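Local coordinates for arginase, mitochondrial (Medicago truncatula, PDB 6VSS), which hydrolyses L-arginine to urea and L-ornithine, and agmatine to urea and putrescine, using two manganese ions in each subunit of a homohexamer, at residues V178-F183 and G263-I268; R215-G220 and E238-R243. All coordinates share one frame; numbering follows the deposited sequence.

In the fold
Following the chain, strand 178-183 comes first and pairs with strand 264-269, so contact 1 closes a loop of some eighty residues. Contact 2 lies wholly within that loop: strand 213-221 runs out, helix 226-234 returns, and 238-241 pairs beside it, a short beta-alpha-beta crossover; the segments of contact 2 are 18 residues apart at their closest ends. The two contacts nest and do not cross, with centres about 12 Å apart. Strands 178-183 and 213-221 are sheet neighbours, joined through Ile180 O and Val217 N at 2.7 Å, so the order 264-269, 178-183, 213-221, 238-241 carries one parallel sheet from its middle strands, whose C-terminal ends lead to manganese ligands, to its edge within the chain.

Contact 1 (V178-F183 and G263-I268); sequences VDILHF and GVYVSI
Phe183 and Ile268 project from one face of the paired strands and lie alongside each other, Phe183 CD1 4.0 Å from Ile268 CG1. Phe183 CG stands anti to the carbonyl carbon, and the ring, so placed, presents an edge to Val266, whose CG1 lies near the ring plane, 4.3 Å from Phe183 CE1. Ile294 and Ile297 of helix 291-300 pack on the Phe183 side chain. The other face carries Ile180, His182, Tyr265 and Ser267. Tyr265 has CG anti to its backbone N (chi1 -176°); its CB rests beside Ile180 CG1 at 4.2 Å and beside Val178 CG2 at 4.1 Å, while its hydroxyl bonds Asp309. His182 and Ser267 come together at His182 CD2 and Ser267 OG, 4.1 Å apart, their polar ends turned to other partners: His182 NE2 to Asp184, Ser267 OG to His160 and Asp309.

Beneath them five N-H...O=C bonds hold the strands in register, from Asp179 N to Gly263 O at 2.8 Å to Phe183 N to Ser267 O at 2.9 Å, the latter with its donor nearly along the C=O axis. Gly263, at phi 144° and psi -162°, has a backbone on which a CB would jam against the preceding carbonyl O. Such in-register parallel pairing, with its twist, belongs to the central sheet of the arginase fold; here His182 and Ser267 form a second shell behind the manganese ligands Asp184 and His160.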
loop_
_atom_site.group_PDB
_atom_site.type_symbol
_atom_site.label_atom_id
_atom_site.label_comp_id
_atom_site.label_asym_id
_atom_site.label_seq_id
_atom_site.Cartn_x
_atom_site.Cartn_y
_atom_site.Cartn_z
ATOM N N VAL B 178 -8.510 -42.024 8.004
ATOM C CA VAL B 178 -9.552 -41.015 7.733
ATOM C C VAL B 178 -9.494 -40.799 6.232
ATOM O O VAL B 178 -8.468 -41.185 5.625
ATOM C CB VAL B 178 -9.310 -39.714 8.547
ATOM C CG1 VAL B 178 -9.342 -39.991 10.026
ATOM C CG2 VAL B 178 -8.002 -39.031 8.200
ATOM N N ASP B 179 -10.538 -40.232 5.640
ATOM C CA ASP B 179 -10.460 -39.701 4.253
ATOM C C ASP B 179 -10.138 -38.225 4.398
ATOM O O ASP B 179 -10.617 -37.669 5.352
ATOM C CB ASP B 179 -11.750 -39.928 3.462
ATOM C CG ASP B 179 -12.061 -41.375 3.065
ATOM O OD1 ASP B 179 -11.126 -42.216 3.033
ATOM O OD2 ASP B 179 -13.245 -41.646 2.743
ATOM N N ILE B 180 -9.399 -37.640 3.456
ATOM C CA ILE B 180 -9.014 -36.210 3.502
ATOM C C ILE B 180 -9.502 -35.481 2.260
ATOM O O ILE B 180 -9.349 -35.960 1.149
ATOM C CB ILE B 180 -7.508 -36.033 3.695
ATOM C CG1 ILE B 180 -7.002 -36.736 4.956
ATOM C CG2 ILE B 180 -7.147 -34.544 3.640
ATOM C CD1 ILE B 180 -5.534 -36.617 5.139
ATOM N N LEU B 181 -10.080 -34.328 2.496
ATOM C CA LEU B 181 -10.406 -33.345 1.459
ATOM C C LEU B 181 -9.411 -32.230 1.694
ATOM O O LEU B 181 -9.380 -31.733 2.831
ATOM C CB LEU B 181 -11.826 -32.825 1.651
ATOM C CG LEU B 181 -12.158 -31.649 0.740
ATOM C CD1 LEU B 181 -11.949 -32.017 -0.716
ATOM C CD2 LEU B 181 -13.597 -31.207 1.017
ATOM N N HIS B 182 -8.573 -31.962 0.693
ATOM C CA HIS B 182 -7.384 -31.103 0.817
ATOM C C HIS B 182 -7.506 -30.056 -0.276
ATOM O O HIS B 182 -7.497 -30.441 -1.463
ATOM C CB HIS B 182 -6.142 -31.980 0.775
ATOM C CG HIS B 182 -4.855 -31.256 0.510
ATOM N ND1 HIS B 182 -3.836 -31.821 -0.249
ATOM C CD2 HIS B 182 -4.388 -30.071 0.956
ATOM C CE1 HIS B 182 -2.798 -31.007 -0.239
ATOM N NE2 HIS B 182 -3.129 -29.913 0.473
ATOM N N PHE B 183 -7.644 -28.798 0.102
ATOM C CA PHE B 183 -7.602 -27.634 -0.822
ATOM C C PHE B 183 -6.187 -27.076 -0.839
ATOM O O PHE B 183 -5.647 -26.743 0.199
ATOM C CB PHE B 183 -8.603 -26.564 -0.411
ATOM C CG PHE B 183 -10.036 -27.025 -0.447
ATOM C CD1 PHE B 183 -10.639 -27.557 0.685
ATOM C CD2 PHE B 183 -10.831 -26.822 -1.563
ATOM C CE1 PHE B 183 -11.976 -27.937 0.692
ATOM C CE2 PHE B 183 -12.168 -27.235 -1.569
ATOM C CZ PHE B 183 -12.718 -27.808 -0.450
ATOM N N GLY B 263 -13.513 -41.474 9.652
ATOM C CA GLY B 263 -14.166 -40.192 9.354
ATOM C C GLY B 263 -13.355 -39.370 8.373
ATOM O O GLY B 263 -12.471 -39.953 7.669
ATOM N N VAL B 264 -13.672 -38.067 8.341
ATOM C CA VAL B 264 -13.217 -37.118 7.292
ATOM C C VAL B 264 -12.427 -35.983 7.953
ATOM O O VAL B 264 -12.960 -35.328 8.891
ATOM C CB VAL B 264 -14.394 -36.577 6.453
ATOM C CG1 VAL B 264 -13.892 -35.648 5.348
ATOM C CG2 VAL B 264 -15.215 -37.726 5.833
ATOM N N TYR B 265 -11.231 -35.715 7.431
ATOM C CA TYR B 265 -10.395 -34.541 7.821
ATOM C C TYR B 265 -10.335 -33.544 6.658
ATOM O O TYR B 265 -10.114 -34.012 5.495
ATOM C CB TYR B 265 -9.004 -35.021 8.205
ATOM C CG TYR B 265 -8.128 -33.913 8.703
ATOM C CD1 TYR B 265 -7.340 -33.148 7.843
ATOM C CD2 TYR B 265 -8.108 -33.618 10.051
ATOM C CE1 TYR B 265 -6.523 -32.137 8.337
ATOM C CE2 TYR B 265 -7.262 -32.652 10.554
ATOM C CZ TYR B 265 -6.506 -31.881 9.694
ATOM O OH TYR B 265 -5.735 -30.911 10.244
ATOM N N VAL B 266 -10.540 -32.254 6.938
ATOM C CA VAL B 266 -10.593 -31.195 5.884
ATOM C C VAL B 266 -9.438 -30.217 6.069
ATOM O O VAL B 266 -9.424 -29.497 7.038
ATOM C CB VAL B 266 -11.931 -30.450 5.843
ATOM C CG1 VAL B 266 -11.912 -29.417 4.717
ATOM C CG2 VAL B 266 -13.111 -31.406 5.648
ATOM N N SER B 267 -8.479 -30.218 5.156
ATOM C CA SER B 267 -7.274 -29.363 5.220
ATOM C C SER B 267 -7.424 -28.253 4.172
ATOM O O SER B 267 -7.500 -28.564 2.955
ATOM C CB SER B 267 -6.071 -30.193 4.990
ATOM O OG SER B 267 -4.905 -29.371 4.941
ATOM N N ILE B 268 -7.525 -27.017 4.588
ATOM C CA ILE B 268 -7.643 -25.873 3.632
ATOM C C ILE B 268 -6.327 -25.078 3.611
ATOM O O ILE B 268 -6.020 -24.347 4.622
ATOM C CB ILE B 268 -8.858 -25.005 3.968
ATOM C CG1 ILE B 268 -10.069 -25.890 4.325
ATOM C CG2 ILE B 268 -9.096 -24.032 2.809
ATOM C CD1 ILE B 268 -11.384 -25.191 4.498
#

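Contact 2 (R215-G220 and E238-R243); sequences RLVQVG and ETHEMR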
loop_
_atom_site.group_PDB
_atom_site.type_symbol
_atom_site.label_atom_id
_atom_site.label_comp_id
_atom_site.label_asym_id
_atom_site.label_seq_id
_atom_site.Cartn_x
_atom_site.Cartn_y
_atom_site.Cartn_z
ATOM N N ARG B 215 -8.500 -42.244 1.306
ATOM C CA ARG B 215 -8.698 -41.284 0.214
ATOM C C ARG B 215 -8.064 -39.947 0.595
ATOM O O ARG B 215 -7.972 -39.602 1.800
ATOM C CB ARG B 215 -10.186 -41.176 -0.078
ATOM C CG ARG B 215 -10.783 -42.502 -0.537
ATOM C CD ARG B 215 -12.221 -42.347 -0.970
ATOM N NE ARG B 215 -12.334 -41.443 -2.095
ATOM C CZ ARG B 215 -13.438 -40.784 -2.421
ATOM N NH1 ARG B 215 -14.554 -40.913 -1.716
ATOM N NH2 ARG B 215 -13.429 -39.999 -3.474
ATOM N N LEU B 216 -7.481 -39.310 -0.397
ATOM C CA LEU B 216 -6.965 -37.934 -0.300
ATOM C C LEU B 216 -7.489 -37.235 -1.539
ATOM O O LEU B 216 -7.013 -37.526 -2.631
ATOM C CB LEU B 216 -5.445 -37.961 -0.265
ATOM C CG LEU B 216 -4.733 -36.625 -0.497
ATOM C CD1 LEU B 216 -5.282 -35.525 0.395
ATOM C CD2 LEU B 216 -3.235 -36.825 -0.270
ATOM N N VAL B 217 -8.468 -36.389 -1.382
ATOM C CA VAL B 217 -9.100 -35.698 -2.535
ATOM C C VAL B 217 -8.545 -34.289 -2.560
ATOM O O VAL B 217 -8.769 -33.608 -1.568
ATOM C CB VAL B 217 -10.617 -35.707 -2.377
ATOM C CG1 VAL B 217 -11.298 -35.034 -3.548
ATOM C CG2 VAL B 217 -11.106 -37.121 -2.171
ATOM N N GLN B 218 -7.782 -33.940 -3.597
ATOM C CA GLN B 218 -7.043 -32.660 -3.655
ATOM C C GLN B 218 -7.782 -31.773 -4.631
ATOM O O GLN B 218 -8.063 -32.226 -5.754
ATOM C CB GLN B 218 -5.594 -32.866 -4.097
ATOM C CG GLN B 218 -4.873 -33.937 -3.285
ATOM C CD GLN B 218 -3.365 -33.853 -3.427
ATOM O OE1 GLN B 218 -2.807 -33.973 -4.525
ATOM N NE2 GLN B 218 -2.691 -33.594 -2.323
ATOM N N VAL B 219 -7.988 -30.530 -4.290
ATOM C CA VAL B 219 -8.740 -29.577 -5.155
ATOM C C VAL B 219 -8.001 -28.238 -5.206
ATOM O O VAL B 219 -7.613 -27.744 -4.166
ATOM C CB VAL B 219 -10.173 -29.438 -4.620
ATOM C CG1 VAL B 219 -11.004 -28.442 -5.420
ATOM C CG2 VAL B 219 -10.856 -30.778 -4.566
ATOM N N GLY B 220 -7.904 -27.650 -6.399
ATOM C CA GLY B 220 -7.237 -26.366 -6.692
ATOM C C GLY B 220 -5.803 -26.518 -7.188
ATOM O O GLY B 220 -5.130 -25.502 -7.370
ATOM N N GLU B 238 -6.315 -38.819 -5.315
ATOM C CA GLU B 238 -7.300 -38.247 -6.253
ATOM C C GLU B 238 -6.983 -36.770 -6.454
ATOM O O GLU B 238 -7.712 -35.925 -5.906
ATOM C CB GLU B 238 -8.697 -38.443 -5.697
ATOM C CG GLU B 238 -9.192 -39.850 -5.885
ATOM C CD GLU B 238 -10.367 -40.102 -4.998
ATOM O OE1 GLU B 238 -11.455 -39.553 -5.294
ATOM O OE2 GLU B 238 -10.159 -40.770 -3.981
ATOM N N THR B 239 -5.986 -36.452 -7.259
ATOM C CA THR B 239 -5.588 -35.045 -7.483
ATOM C C THR B 239 -6.501 -34.411 -8.528
ATOM O O THR B 239 -6.431 -34.821 -9.667
ATOM C CB THR B 239 -4.126 -34.975 -7.893
ATOM O OG1 THR B 239 -3.397 -35.583 -6.828
ATOM C CG2 THR B 239 -3.645 -33.567 -8.162
ATOM N N HIS B 240 -7.244 -33.365 -8.198
ATOM C CA HIS B 240 -8.003 -32.597 -9.201
ATOM C C HIS B 240 -7.270 -31.298 -9.519
ATOM O O HIS B 240 -7.198 -30.423 -8.648
ATOM C CB HIS B 240 -9.439 -32.385 -8.718
ATOM C CG HIS B 240 -10.165 -33.656 -8.482
ATOM N ND1 HIS B 240 -10.888 -34.272 -9.477
ATOM C CD2 HIS B 240 -10.259 -34.467 -7.406
ATOM C CE1 HIS B 240 -11.403 -35.403 -9.015
ATOM N NE2 HIS B 240 -11.034 -35.552 -7.778
ATOM N N GLU B 241 -6.847 -31.144 -10.774
ATOM C CA GLU B 241 -6.131 -29.948 -11.300
ATOM C C GLU B 241 -7.114 -28.877 -11.798
ATOM O O GLU B 241 -8.220 -29.236 -12.323
ATOM C CB GLU B 241 -5.186 -30.433 -12.387
ATOM C CG GLU B 241 -4.091 -31.331 -11.828
ATOM C CD GLU B 241 -3.138 -31.845 -12.911
ATOM O OE1 GLU B 241 -2.630 -31.014 -13.713
ATOM O OE2 GLU B 241 -2.903 -33.070 -12.959
ATOM N N MET B 242 -6.761 -27.605 -11.633
ATOM C CA MET B 242 -7.624 -26.484 -12.108
ATOM C C MET B 242 -7.947 -26.634 -13.607
ATOM O O MET B 242 -9.028 -26.256 -14.012
ATOM C CB MET B 242 -6.953 -25.127 -11.902
ATOM C CG MET B 242 -6.840 -24.709 -10.459
ATOM S SD MET B 242 -8.456 -24.560 -9.655
ATOM C CE MET B 242 -9.163 -23.137 -10.493
ATOM N N ARG B 243 -7.016 -27.148 -14.413
ATOM C CA ARG B 243 -7.229 -27.308 -15.883
ATOM C C ARG B 243 -8.346 -28.324 -16.201
ATOM O O ARG B 243 -8.737 -28.345 -17.383
ATOM C CB ARG B 243 -5.910 -27.650 -16.591
ATOM C CG ARG B 243 -5.352 -29.018 -16.252
ATOM C CD ARG B 243 -3.954 -29.241 -16.769
ATOM N NE ARG B 243 -3.502 -30.525 -16.239
ATOM C CZ ARG B 243 -3.347 -31.653 -16.942
ATOM N NH1 ARG B 243 -3.576 -31.670 -18.243
ATOM N NH2 ARG B 243 -2.971 -32.768 -16.345
HETATM O O HOH W 1 -7.416 -41.125 -2.678
HETATM O O HOH W 2 -9.180 -28.467 -8.945
#
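Arg215 bends at chi3 (62°), and Glu238, its CG anti to the carbonyl carbon, runs extended beyond CG (chi2 164°), so that the two chains cross obliquely and bring guanidinium and carboxylate almost into one plane, 5° apart. They do so in a parallel beta-alpha-beta unit, strand 213-221, helix 226-234 and strand 238-241. The grip is side-on and two-pronged: Arg215 NE reaches Glu238 OE2 at 3.0 Å, Arg215 NH2 reaches Glu238 OE1 at 2.7 Å, and each oxygen offers its syn lone pair. Both rotations are thereby fixed, and a water bound by Leu216 N also donates to OE2. An alanine at Arg215 would lose both of these bonds and probably leave the carboxylate less firmly oriented against the strand.

On the opposite face, Gln218 and Thr239 lie side by side. Thr239 OG1 donates to Gln218 OE1 at 2.9 Å from above the carbonyl plane, and Gln218 NE2 bonds His182 ND1 and Pro187 O, so both ends of the amide are held, close to the ornithine-binding Leu189.

Two of the backbone bonds reach their acceptors from above the carbonyl plane: Gln218 N meets Glu238 O at 3.0 Å, and His240 N meets Gln218 O likewise. His240 points the way Val217 does, its CD2 4.0 Å from Val217 CG1, while its ND1 bonds Asp248. Past it the strands part, and a water bridges the gap, accepting from Gly220 N at 3.0 Å and donating to His240 O at 2.8 Å.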